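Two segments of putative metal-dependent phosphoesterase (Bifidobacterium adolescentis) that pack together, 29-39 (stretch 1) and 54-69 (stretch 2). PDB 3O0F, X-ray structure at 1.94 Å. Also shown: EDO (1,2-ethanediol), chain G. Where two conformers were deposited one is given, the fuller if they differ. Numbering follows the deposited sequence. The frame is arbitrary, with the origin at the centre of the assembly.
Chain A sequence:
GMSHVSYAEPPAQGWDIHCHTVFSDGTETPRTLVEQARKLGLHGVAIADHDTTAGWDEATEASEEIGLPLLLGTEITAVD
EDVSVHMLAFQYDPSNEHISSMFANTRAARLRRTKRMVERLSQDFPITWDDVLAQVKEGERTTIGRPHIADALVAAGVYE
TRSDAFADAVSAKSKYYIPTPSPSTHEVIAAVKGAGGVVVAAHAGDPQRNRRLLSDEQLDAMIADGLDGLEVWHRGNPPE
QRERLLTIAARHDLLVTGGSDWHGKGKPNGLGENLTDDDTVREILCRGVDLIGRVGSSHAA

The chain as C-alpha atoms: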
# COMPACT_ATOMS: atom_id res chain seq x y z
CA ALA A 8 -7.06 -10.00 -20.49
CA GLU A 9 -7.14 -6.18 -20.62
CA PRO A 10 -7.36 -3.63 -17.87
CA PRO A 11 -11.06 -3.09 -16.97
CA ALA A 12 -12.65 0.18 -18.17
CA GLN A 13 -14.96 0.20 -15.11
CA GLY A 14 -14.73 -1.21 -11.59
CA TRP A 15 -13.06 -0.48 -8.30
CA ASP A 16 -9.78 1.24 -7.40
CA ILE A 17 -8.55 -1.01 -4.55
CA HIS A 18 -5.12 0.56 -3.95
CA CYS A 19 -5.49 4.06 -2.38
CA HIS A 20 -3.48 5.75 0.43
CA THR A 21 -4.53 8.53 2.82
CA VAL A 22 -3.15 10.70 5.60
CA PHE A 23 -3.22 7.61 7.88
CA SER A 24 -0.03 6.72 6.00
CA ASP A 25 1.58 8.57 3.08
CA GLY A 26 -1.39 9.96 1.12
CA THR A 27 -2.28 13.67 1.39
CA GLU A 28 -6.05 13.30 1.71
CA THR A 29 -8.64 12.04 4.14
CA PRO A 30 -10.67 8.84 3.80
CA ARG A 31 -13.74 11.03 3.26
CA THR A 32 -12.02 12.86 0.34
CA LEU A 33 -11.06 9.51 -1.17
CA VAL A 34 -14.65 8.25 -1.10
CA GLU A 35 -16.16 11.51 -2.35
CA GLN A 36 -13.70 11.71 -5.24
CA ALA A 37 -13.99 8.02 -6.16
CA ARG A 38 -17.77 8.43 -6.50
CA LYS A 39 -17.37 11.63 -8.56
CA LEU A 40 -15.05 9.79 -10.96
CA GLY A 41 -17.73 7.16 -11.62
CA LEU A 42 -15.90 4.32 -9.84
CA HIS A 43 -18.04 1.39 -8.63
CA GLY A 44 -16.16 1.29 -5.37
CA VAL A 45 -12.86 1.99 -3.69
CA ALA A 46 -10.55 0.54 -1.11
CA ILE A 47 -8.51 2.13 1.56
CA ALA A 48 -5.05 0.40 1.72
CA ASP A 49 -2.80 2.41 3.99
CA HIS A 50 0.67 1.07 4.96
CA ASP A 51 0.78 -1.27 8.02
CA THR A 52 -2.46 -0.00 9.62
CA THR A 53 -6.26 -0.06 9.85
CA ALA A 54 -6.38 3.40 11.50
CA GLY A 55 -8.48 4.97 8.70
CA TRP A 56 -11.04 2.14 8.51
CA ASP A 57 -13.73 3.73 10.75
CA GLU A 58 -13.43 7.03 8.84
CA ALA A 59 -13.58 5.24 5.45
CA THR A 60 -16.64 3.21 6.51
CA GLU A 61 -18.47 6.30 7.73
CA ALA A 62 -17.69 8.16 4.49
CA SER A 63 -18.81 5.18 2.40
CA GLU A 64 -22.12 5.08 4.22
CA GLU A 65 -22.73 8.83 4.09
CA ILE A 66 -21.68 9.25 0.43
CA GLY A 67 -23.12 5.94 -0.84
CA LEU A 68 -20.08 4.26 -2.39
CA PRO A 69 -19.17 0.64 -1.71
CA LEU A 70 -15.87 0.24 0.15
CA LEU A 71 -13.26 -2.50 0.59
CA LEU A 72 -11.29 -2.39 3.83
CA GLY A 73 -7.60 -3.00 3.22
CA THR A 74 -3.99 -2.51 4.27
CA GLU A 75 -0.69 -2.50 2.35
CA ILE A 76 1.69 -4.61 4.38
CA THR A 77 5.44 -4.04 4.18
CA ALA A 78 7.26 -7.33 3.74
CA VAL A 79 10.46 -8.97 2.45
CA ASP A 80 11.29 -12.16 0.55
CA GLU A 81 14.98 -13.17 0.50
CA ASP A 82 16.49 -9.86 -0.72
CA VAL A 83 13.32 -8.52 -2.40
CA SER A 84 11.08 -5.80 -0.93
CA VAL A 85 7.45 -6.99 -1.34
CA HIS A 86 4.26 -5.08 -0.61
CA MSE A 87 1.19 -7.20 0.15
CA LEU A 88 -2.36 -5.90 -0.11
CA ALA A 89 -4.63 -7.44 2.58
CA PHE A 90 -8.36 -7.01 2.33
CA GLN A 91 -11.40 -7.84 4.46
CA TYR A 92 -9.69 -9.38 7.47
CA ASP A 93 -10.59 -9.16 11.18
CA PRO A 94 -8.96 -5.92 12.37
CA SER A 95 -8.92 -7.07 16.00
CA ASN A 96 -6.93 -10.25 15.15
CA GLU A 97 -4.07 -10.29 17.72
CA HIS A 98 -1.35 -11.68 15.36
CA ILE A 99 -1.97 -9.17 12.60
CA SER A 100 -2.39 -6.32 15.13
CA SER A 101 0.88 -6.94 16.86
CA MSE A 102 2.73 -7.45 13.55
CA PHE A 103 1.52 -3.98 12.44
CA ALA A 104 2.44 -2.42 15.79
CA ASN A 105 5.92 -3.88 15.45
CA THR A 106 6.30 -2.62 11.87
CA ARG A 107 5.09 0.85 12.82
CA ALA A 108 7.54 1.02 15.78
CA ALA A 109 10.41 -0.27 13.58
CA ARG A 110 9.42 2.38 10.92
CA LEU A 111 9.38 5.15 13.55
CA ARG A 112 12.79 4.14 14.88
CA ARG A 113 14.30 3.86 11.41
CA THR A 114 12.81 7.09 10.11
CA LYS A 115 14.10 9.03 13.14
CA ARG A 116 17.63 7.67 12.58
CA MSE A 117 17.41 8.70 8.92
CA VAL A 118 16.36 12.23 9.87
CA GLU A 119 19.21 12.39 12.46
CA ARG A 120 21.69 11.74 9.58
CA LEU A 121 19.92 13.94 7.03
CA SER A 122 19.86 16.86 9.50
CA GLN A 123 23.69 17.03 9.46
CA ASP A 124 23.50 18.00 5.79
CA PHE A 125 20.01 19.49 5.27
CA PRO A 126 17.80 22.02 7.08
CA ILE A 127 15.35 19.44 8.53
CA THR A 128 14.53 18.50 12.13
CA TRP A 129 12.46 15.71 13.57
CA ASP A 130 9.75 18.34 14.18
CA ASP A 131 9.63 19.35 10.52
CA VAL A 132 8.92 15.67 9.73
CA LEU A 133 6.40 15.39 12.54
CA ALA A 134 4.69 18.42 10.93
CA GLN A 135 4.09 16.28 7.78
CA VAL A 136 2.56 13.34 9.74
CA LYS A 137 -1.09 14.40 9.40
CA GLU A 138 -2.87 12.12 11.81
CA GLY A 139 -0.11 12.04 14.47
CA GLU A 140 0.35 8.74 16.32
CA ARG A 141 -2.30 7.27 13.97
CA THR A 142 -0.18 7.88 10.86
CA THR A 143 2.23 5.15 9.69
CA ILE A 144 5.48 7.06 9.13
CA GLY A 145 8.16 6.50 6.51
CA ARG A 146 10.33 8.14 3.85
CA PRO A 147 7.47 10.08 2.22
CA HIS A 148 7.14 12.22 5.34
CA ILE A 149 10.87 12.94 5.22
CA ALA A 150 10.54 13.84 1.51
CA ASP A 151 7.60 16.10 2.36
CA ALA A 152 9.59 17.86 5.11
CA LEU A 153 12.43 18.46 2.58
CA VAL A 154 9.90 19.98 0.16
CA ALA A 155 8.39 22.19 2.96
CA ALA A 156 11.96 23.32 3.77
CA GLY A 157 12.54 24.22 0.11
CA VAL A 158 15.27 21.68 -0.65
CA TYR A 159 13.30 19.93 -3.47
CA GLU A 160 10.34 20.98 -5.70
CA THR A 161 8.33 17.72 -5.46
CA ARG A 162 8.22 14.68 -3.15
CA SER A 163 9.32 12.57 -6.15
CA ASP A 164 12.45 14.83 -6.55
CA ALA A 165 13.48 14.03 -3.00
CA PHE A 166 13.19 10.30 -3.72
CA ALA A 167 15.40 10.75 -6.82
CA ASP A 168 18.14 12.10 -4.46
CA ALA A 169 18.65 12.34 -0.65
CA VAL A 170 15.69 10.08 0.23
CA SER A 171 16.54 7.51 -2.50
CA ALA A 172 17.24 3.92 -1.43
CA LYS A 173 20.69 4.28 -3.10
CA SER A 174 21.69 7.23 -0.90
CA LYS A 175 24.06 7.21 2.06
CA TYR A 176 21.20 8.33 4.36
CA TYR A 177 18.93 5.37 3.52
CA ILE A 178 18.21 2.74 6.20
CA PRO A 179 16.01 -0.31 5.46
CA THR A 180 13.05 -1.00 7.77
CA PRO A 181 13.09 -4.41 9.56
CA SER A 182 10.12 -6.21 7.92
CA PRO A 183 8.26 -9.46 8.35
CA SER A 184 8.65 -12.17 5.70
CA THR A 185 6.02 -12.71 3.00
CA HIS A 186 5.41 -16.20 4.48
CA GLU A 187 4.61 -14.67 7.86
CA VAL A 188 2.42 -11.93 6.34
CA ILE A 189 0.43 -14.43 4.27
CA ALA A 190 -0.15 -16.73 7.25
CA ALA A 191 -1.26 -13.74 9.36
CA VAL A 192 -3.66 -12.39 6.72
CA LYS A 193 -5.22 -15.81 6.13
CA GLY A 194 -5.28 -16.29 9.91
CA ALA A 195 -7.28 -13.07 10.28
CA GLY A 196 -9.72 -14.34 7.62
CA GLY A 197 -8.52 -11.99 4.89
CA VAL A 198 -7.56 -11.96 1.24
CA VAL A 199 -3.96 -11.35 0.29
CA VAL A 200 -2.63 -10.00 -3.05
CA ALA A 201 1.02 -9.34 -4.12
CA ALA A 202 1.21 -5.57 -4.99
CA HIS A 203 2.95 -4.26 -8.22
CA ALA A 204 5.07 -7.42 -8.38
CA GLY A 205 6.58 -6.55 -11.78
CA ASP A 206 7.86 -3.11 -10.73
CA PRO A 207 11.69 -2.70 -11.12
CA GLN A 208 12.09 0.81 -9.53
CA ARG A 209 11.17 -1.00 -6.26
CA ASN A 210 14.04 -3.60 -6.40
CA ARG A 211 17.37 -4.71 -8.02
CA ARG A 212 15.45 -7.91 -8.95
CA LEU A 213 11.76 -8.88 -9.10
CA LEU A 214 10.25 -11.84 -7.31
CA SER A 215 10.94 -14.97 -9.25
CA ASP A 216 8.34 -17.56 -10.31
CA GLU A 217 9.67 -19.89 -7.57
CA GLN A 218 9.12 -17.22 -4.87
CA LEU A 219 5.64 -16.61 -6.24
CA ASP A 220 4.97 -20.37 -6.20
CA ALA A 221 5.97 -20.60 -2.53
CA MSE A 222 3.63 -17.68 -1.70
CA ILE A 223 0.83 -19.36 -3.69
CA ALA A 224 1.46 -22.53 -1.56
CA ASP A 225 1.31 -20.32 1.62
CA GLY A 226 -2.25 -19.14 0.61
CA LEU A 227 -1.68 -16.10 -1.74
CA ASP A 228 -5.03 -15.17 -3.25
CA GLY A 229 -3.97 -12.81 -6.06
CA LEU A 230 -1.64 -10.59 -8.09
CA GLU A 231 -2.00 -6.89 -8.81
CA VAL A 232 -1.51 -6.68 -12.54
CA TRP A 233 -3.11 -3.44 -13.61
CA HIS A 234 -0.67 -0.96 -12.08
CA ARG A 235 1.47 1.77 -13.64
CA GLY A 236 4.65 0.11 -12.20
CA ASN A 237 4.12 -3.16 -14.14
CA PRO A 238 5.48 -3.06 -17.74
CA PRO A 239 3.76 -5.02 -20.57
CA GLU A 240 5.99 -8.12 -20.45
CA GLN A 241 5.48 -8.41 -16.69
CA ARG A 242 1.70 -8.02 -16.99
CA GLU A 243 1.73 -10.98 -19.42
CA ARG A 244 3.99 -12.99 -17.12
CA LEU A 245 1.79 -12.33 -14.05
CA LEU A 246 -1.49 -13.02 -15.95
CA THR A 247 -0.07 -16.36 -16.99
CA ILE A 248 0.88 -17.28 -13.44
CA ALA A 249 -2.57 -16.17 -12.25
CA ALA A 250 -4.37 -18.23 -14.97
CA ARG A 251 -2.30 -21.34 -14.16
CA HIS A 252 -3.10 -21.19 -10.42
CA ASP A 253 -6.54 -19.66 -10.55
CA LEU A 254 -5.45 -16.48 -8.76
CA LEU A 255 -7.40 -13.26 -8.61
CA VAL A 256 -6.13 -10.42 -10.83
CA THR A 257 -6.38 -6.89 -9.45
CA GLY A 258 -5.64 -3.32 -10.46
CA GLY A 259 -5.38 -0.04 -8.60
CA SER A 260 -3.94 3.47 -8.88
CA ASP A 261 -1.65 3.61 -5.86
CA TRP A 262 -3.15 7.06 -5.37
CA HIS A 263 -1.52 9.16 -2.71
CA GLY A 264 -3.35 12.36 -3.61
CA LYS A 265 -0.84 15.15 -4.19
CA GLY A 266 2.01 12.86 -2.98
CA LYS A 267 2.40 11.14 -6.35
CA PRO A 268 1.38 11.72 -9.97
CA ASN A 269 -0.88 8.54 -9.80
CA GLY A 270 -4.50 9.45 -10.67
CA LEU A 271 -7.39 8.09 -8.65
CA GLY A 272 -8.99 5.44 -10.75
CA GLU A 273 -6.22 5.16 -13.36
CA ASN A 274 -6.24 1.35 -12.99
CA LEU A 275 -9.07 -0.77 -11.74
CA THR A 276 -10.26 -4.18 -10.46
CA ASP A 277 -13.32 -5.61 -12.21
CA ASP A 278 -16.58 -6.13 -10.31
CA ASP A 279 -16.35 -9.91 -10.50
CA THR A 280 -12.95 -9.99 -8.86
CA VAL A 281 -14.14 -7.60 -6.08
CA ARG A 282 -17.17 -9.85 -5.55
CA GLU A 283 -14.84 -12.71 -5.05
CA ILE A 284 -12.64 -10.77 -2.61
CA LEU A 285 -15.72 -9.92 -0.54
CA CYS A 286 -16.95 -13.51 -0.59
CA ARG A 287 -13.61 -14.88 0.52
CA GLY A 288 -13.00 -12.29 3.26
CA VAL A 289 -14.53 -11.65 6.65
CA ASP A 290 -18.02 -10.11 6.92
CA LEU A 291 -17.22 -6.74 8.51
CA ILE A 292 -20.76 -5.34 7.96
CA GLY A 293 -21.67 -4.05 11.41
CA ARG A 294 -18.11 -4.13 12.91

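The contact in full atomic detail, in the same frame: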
# COMPACT_ATOMS: atom_id res chain seq x y z
N THR A 29 -7.88 12.82 3.18
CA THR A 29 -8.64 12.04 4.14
C THR A 29 -9.39 10.87 3.49
O THR A 29 -9.60 10.83 2.27
CB THR A 29 -9.62 12.91 4.93
OG1 THR A 29 -10.60 13.46 4.03
CG2 THR A 29 -8.86 14.06 5.68
N PRO A 30 -9.77 9.88 4.30
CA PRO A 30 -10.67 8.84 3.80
C PRO A 30 -11.97 9.38 3.19
O PRO A 30 -12.40 8.89 2.15
CB PRO A 30 -10.99 8.02 5.06
CG PRO A 30 -9.70 8.09 5.85
CD PRO A 30 -9.24 9.55 5.64
N ARG A 31 -12.55 10.39 3.80
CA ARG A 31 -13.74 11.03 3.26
C ARG A 31 -13.48 11.62 1.85
O ARG A 31 -14.27 11.39 0.94
CB ARG A 31 -14.24 12.14 4.19
CG ARG A 31 -15.47 12.87 3.67
CD ARG A 31 -16.25 13.58 4.81
NE ARG A 31 -17.58 14.02 4.37
CZ ARG A 31 -18.73 13.35 4.51
NH1 ARG A 31 -18.78 12.15 5.10
NH2 ARG A 31 -19.86 13.88 4.06
N THR A 32 -12.37 12.30 1.67
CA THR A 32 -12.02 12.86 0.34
C THR A 32 -11.86 11.74 -0.69
O THR A 32 -12.38 11.84 -1.82
CB THR A 32 -10.81 13.75 0.42
OG1 THR A 32 -11.17 14.89 1.22
CG2 THR A 32 -10.33 14.22 -0.99
N LEU A 33 -11.20 10.65 -0.29
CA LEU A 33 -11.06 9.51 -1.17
C LEU A 33 -12.40 8.99 -1.66
O LEU A 33 -12.58 8.78 -2.86
CB LEU A 33 -10.25 8.41 -0.47
CG LEU A 33 -10.28 6.99 -1.09
CD1 LEU A 33 -9.61 6.99 -2.50
CD2 LEU A 33 -9.58 6.06 -0.17
N VAL A 34 -13.35 8.81 -0.75
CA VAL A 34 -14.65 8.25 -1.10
C VAL A 34 -15.47 9.18 -1.97
O VAL A 34 -16.07 8.75 -2.95
CB VAL A 34 -15.47 7.83 0.19
CG1 VAL A 34 -16.90 7.51 -0.16
CG2 VAL A 34 -14.73 6.68 0.93
N GLU A 35 -15.48 10.46 -1.60
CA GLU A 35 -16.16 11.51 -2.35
C GLU A 35 -15.63 11.60 -3.78
O GLU A 35 -16.39 11.63 -4.73
CB GLU A 35 -15.94 12.88 -1.67
CG GLU A 35 -16.37 14.09 -2.54
CD GLU A 35 -15.32 15.21 -2.62
OE1 GLU A 35 -14.22 15.11 -2.03
OE2 GLU A 35 -15.58 16.21 -3.30
N GLN A 36 -14.31 11.62 -3.91
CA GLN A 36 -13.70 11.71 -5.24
C GLN A 36 -13.91 10.44 -6.07
O GLN A 36 -14.22 10.53 -7.25
CB GLN A 36 -12.23 12.05 -5.15
CG GLN A 36 -12.00 13.50 -4.62
CD GLN A 36 -10.51 13.90 -4.66
OE1 GLN A 36 -9.64 13.06 -4.88
NE2 GLN A 36 -10.22 15.19 -4.46
N ALA A 37 -13.77 9.27 -5.45
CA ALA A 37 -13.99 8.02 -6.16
C ALA A 37 -15.41 7.95 -6.74
O ALA A 37 -15.58 7.52 -7.87
CB ALA A 37 -13.71 6.80 -5.23
N ARG A 38 -16.42 8.38 -5.98
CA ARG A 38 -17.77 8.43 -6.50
C ARG A 38 -17.90 9.38 -7.67
O ARG A 38 -18.48 9.01 -8.74
CB ARG A 38 -18.79 8.80 -5.42
CG ARG A 38 -20.24 8.44 -5.87
CD ARG A 38 -21.29 8.81 -4.82
NE ARG A 38 -22.60 9.07 -5.45
CZ ARG A 38 -23.39 8.14 -5.98
NH1 ARG A 38 -23.03 6.86 -5.94
NH2 ARG A 38 -24.53 8.48 -6.54
N LYS A 39 -17.36 10.59 -7.50
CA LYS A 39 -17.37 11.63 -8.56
C LYS A 39 -16.71 11.18 -9.86
O LYS A 39 -17.12 11.58 -10.93
CB LYS A 39 -16.73 12.93 -8.05
CG LYS A 39 -17.66 13.70 -7.14
CD LYS A 39 -16.92 14.84 -6.46
CE LYS A 39 -17.84 15.65 -5.60
NZ LYS A 39 -17.16 16.92 -5.12
N ALA A 54 -5.95 2.21 10.71
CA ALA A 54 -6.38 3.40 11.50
C ALA A 54 -7.45 4.25 10.80
O ALA A 54 -8.28 4.89 11.46
CB ALA A 54 -5.14 4.26 11.91
N GLY A 55 -7.46 4.26 9.46
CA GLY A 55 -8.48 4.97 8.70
C GLY A 55 -9.74 4.19 8.36
O GLY A 55 -10.61 4.70 7.66
N TRP A 56 -9.86 2.95 8.82
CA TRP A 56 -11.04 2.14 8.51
C TRP A 56 -12.38 2.71 8.98
O TRP A 56 -13.31 2.79 8.20
CB TRP A 56 -10.85 0.71 9.08
CG TRP A 56 -9.95 -0.16 8.27
CD1 TRP A 56 -8.94 0.23 7.40
CD2 TRP A 56 -9.94 -1.58 8.27
NE1 TRP A 56 -8.40 -0.85 6.81
CE2 TRP A 56 -8.97 -1.99 7.35
CE3 TRP A 56 -10.69 -2.55 8.94
CZ2 TRP A 56 -8.71 -3.34 7.10
CZ3 TRP A 56 -10.46 -3.88 8.67
CH2 TRP A 56 -9.48 -4.26 7.76
N ASP A 57 -12.50 3.09 10.24
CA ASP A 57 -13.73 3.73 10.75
C ASP A 57 -14.11 4.97 9.94
O ASP A 57 -15.23 5.11 9.50
CB ASP A 57 -13.59 4.12 12.22
CG ASP A 57 -13.53 2.90 13.17
OD1 ASP A 57 -13.77 1.76 12.72
OD2 ASP A 57 -13.24 3.10 14.37
N GLU A 58 -13.17 5.87 9.71
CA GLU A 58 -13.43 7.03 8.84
C GLU A 58 -13.89 6.64 7.42
O GLU A 58 -14.84 7.23 6.89
CB GLU A 58 -12.22 7.96 8.78
CG GLU A 58 -12.07 8.74 10.08
CD GLU A 58 -11.10 9.90 9.99
OE1 GLU A 58 -10.71 10.32 8.87
OE2 GLU A 58 -10.73 10.42 11.08
N ALA A 59 -13.21 5.68 6.81
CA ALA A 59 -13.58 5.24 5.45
C ALA A 59 -15.00 4.65 5.45
O ALA A 59 -15.79 4.91 4.56
CB ALA A 59 -12.55 4.19 4.91
N THR A 60 -15.31 3.83 6.45
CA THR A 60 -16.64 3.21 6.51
C THR A 60 -17.73 4.27 6.62
O THR A 60 -18.75 4.24 5.91
CB THR A 60 -16.72 2.18 7.67
OG1 THR A 60 -15.73 1.17 7.44
CG2 THR A 60 -18.11 1.52 7.73
N GLU A 61 -17.51 5.22 7.52
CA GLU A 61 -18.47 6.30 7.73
C GLU A 61 -18.72 7.08 6.43
O GLU A 61 -19.85 7.38 6.07
CB GLU A 61 -18.01 7.25 8.84
CG GLU A 61 -17.99 6.59 10.24
CD GLU A 61 -17.29 7.46 11.30
OE1 GLU A 61 -17.97 8.31 11.91
OE2 GLU A 61 -16.06 7.29 11.52
N ALA A 62 -17.63 7.42 5.75
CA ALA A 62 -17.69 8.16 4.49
C ALA A 62 -18.50 7.37 3.46
O ALA A 62 -19.37 7.90 2.74
CB ALA A 62 -16.27 8.46 3.98
N SER A 63 -18.18 6.08 3.36
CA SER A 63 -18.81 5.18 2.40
C SER A 63 -20.30 5.16 2.60
O SER A 63 -21.07 5.13 1.64
CB SER A 63 -18.30 3.76 2.63
OG SER A 63 -19.07 2.83 1.91
N GLU A 64 -20.71 5.13 3.87
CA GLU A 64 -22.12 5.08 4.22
C GLU A 64 -22.81 6.40 3.98
O GLU A 64 -23.92 6.42 3.51
CB GLU A 64 -22.33 4.66 5.69
CG GLU A 64 -22.13 3.16 5.91
CD GLU A 64 -21.91 2.80 7.38
OE1 GLU A 64 -21.72 3.74 8.21
OE2 GLU A 64 -21.90 1.59 7.71
N GLU A 65 -22.15 7.51 4.33
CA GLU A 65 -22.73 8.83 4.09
C GLU A 65 -22.79 9.17 2.61
O GLU A 65 -23.79 9.67 2.15
CB GLU A 65 -21.98 9.92 4.88
CG GLU A 65 -22.24 11.34 4.37
N ILE A 66 -21.75 8.85 1.85
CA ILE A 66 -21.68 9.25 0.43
C ILE A 66 -22.35 8.23 -0.49
O ILE A 66 -22.78 8.57 -1.58
CB ILE A 66 -20.19 9.54 0.05
CG1 ILE A 66 -19.73 10.81 0.79
CG2 ILE A 66 -19.97 9.66 -1.44
CD1 ILE A 66 -18.24 10.84 1.11
N GLY A 67 -22.45 6.97 -0.05
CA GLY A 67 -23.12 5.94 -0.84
C GLY A 67 -22.18 5.36 -1.90
O GLY A 67 -22.52 5.32 -3.08
N LEU A 68 -20.99 4.94 -1.49
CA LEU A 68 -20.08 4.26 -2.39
C LEU A 68 -19.54 3.06 -1.65
O LEU A 68 -18.95 3.23 -0.58
CB LEU A 68 -18.93 5.16 -2.83
CG LEU A 68 -17.96 4.52 -3.82
CD1 LEU A 68 -18.55 4.51 -5.22
CD2 LEU A 68 -16.67 5.30 -3.77
N PRO A 69 -19.72 1.88 -2.23
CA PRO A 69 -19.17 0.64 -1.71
C PRO A 69 -17.68 0.77 -1.43
O PRO A 69 -16.93 1.34 -2.25
CB PRO A 69 -19.39 -0.35 -2.86
CG PRO A 69 -20.51 0.22 -3.64
CD PRO A 69 -20.41 1.68 -3.51
C1 EDO G . -7.53 12.32 -8.36
O1 EDO G . -6.23 11.71 -8.67
C2 EDO G . -7.43 13.68 -7.67
O2 EDO G . -7.07 13.57 -6.26
O HOH W 1 -12.15 11.02 6.82

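Helices 30-39 and 56-66 run in roughly the same direction, with their axes 34° apart and 8.4 Å at closest approach. The backbones come closest at Ala59 and Ala62 of the second helix. The CA atoms of Pro30 and Ala59 lie 4.9 Å apart, and those of Arg31 and Ala62 lie 5.0 Å apart.

Two knobs interlock. The side chain of Val34 fills a hollow formed by Ala59, Ala62, Ser63 and Ile66. Its CG2 lies 3.9 Å from Ala62 CB, and its CG1 lies 3.8 Å from Ile66 CD1. In return, Ile66 sits among Arg31, Val34, Glu35 and Arg38. Its CD1 reaches the backbone of the first helix, 4.0 Å from Arg31 O and 3.9 Å from Glu35 N. Each knob thus helps to wall the hollow that the other fills.

At the N-terminal end, the ring of Pro30 packs on the start of the second helix. Pro30 CB is 3.7 Å from Ala59 N and 4.1 Å from Ala59 CB. Ala62 presents only a methyl group, and its CB rests 3.7 Å from Arg31 CA.

At the other end, Gly67 leaves the helix with positive phi, and Leu68 then turns back toward the first helix. Leu68 CD2 lies 3.6 Å from both Ala37 CB and Val34 O.

Two arginines border the apolar centre. The guanidinium of Arg31 has Ile66 CD1 over one face and Glu65 CG near its edge. The Arg38 chain lies along the end of the second helix, with its CD 3.7 Å from Ile66 CG2.

No clear direct hydrogen bond joins the stretches, so the fit rests mainly on shape. One water bridges them, donating to Glu58 OE1 at 2.6 Å and accepting from Arg31 N at 3.1 Å.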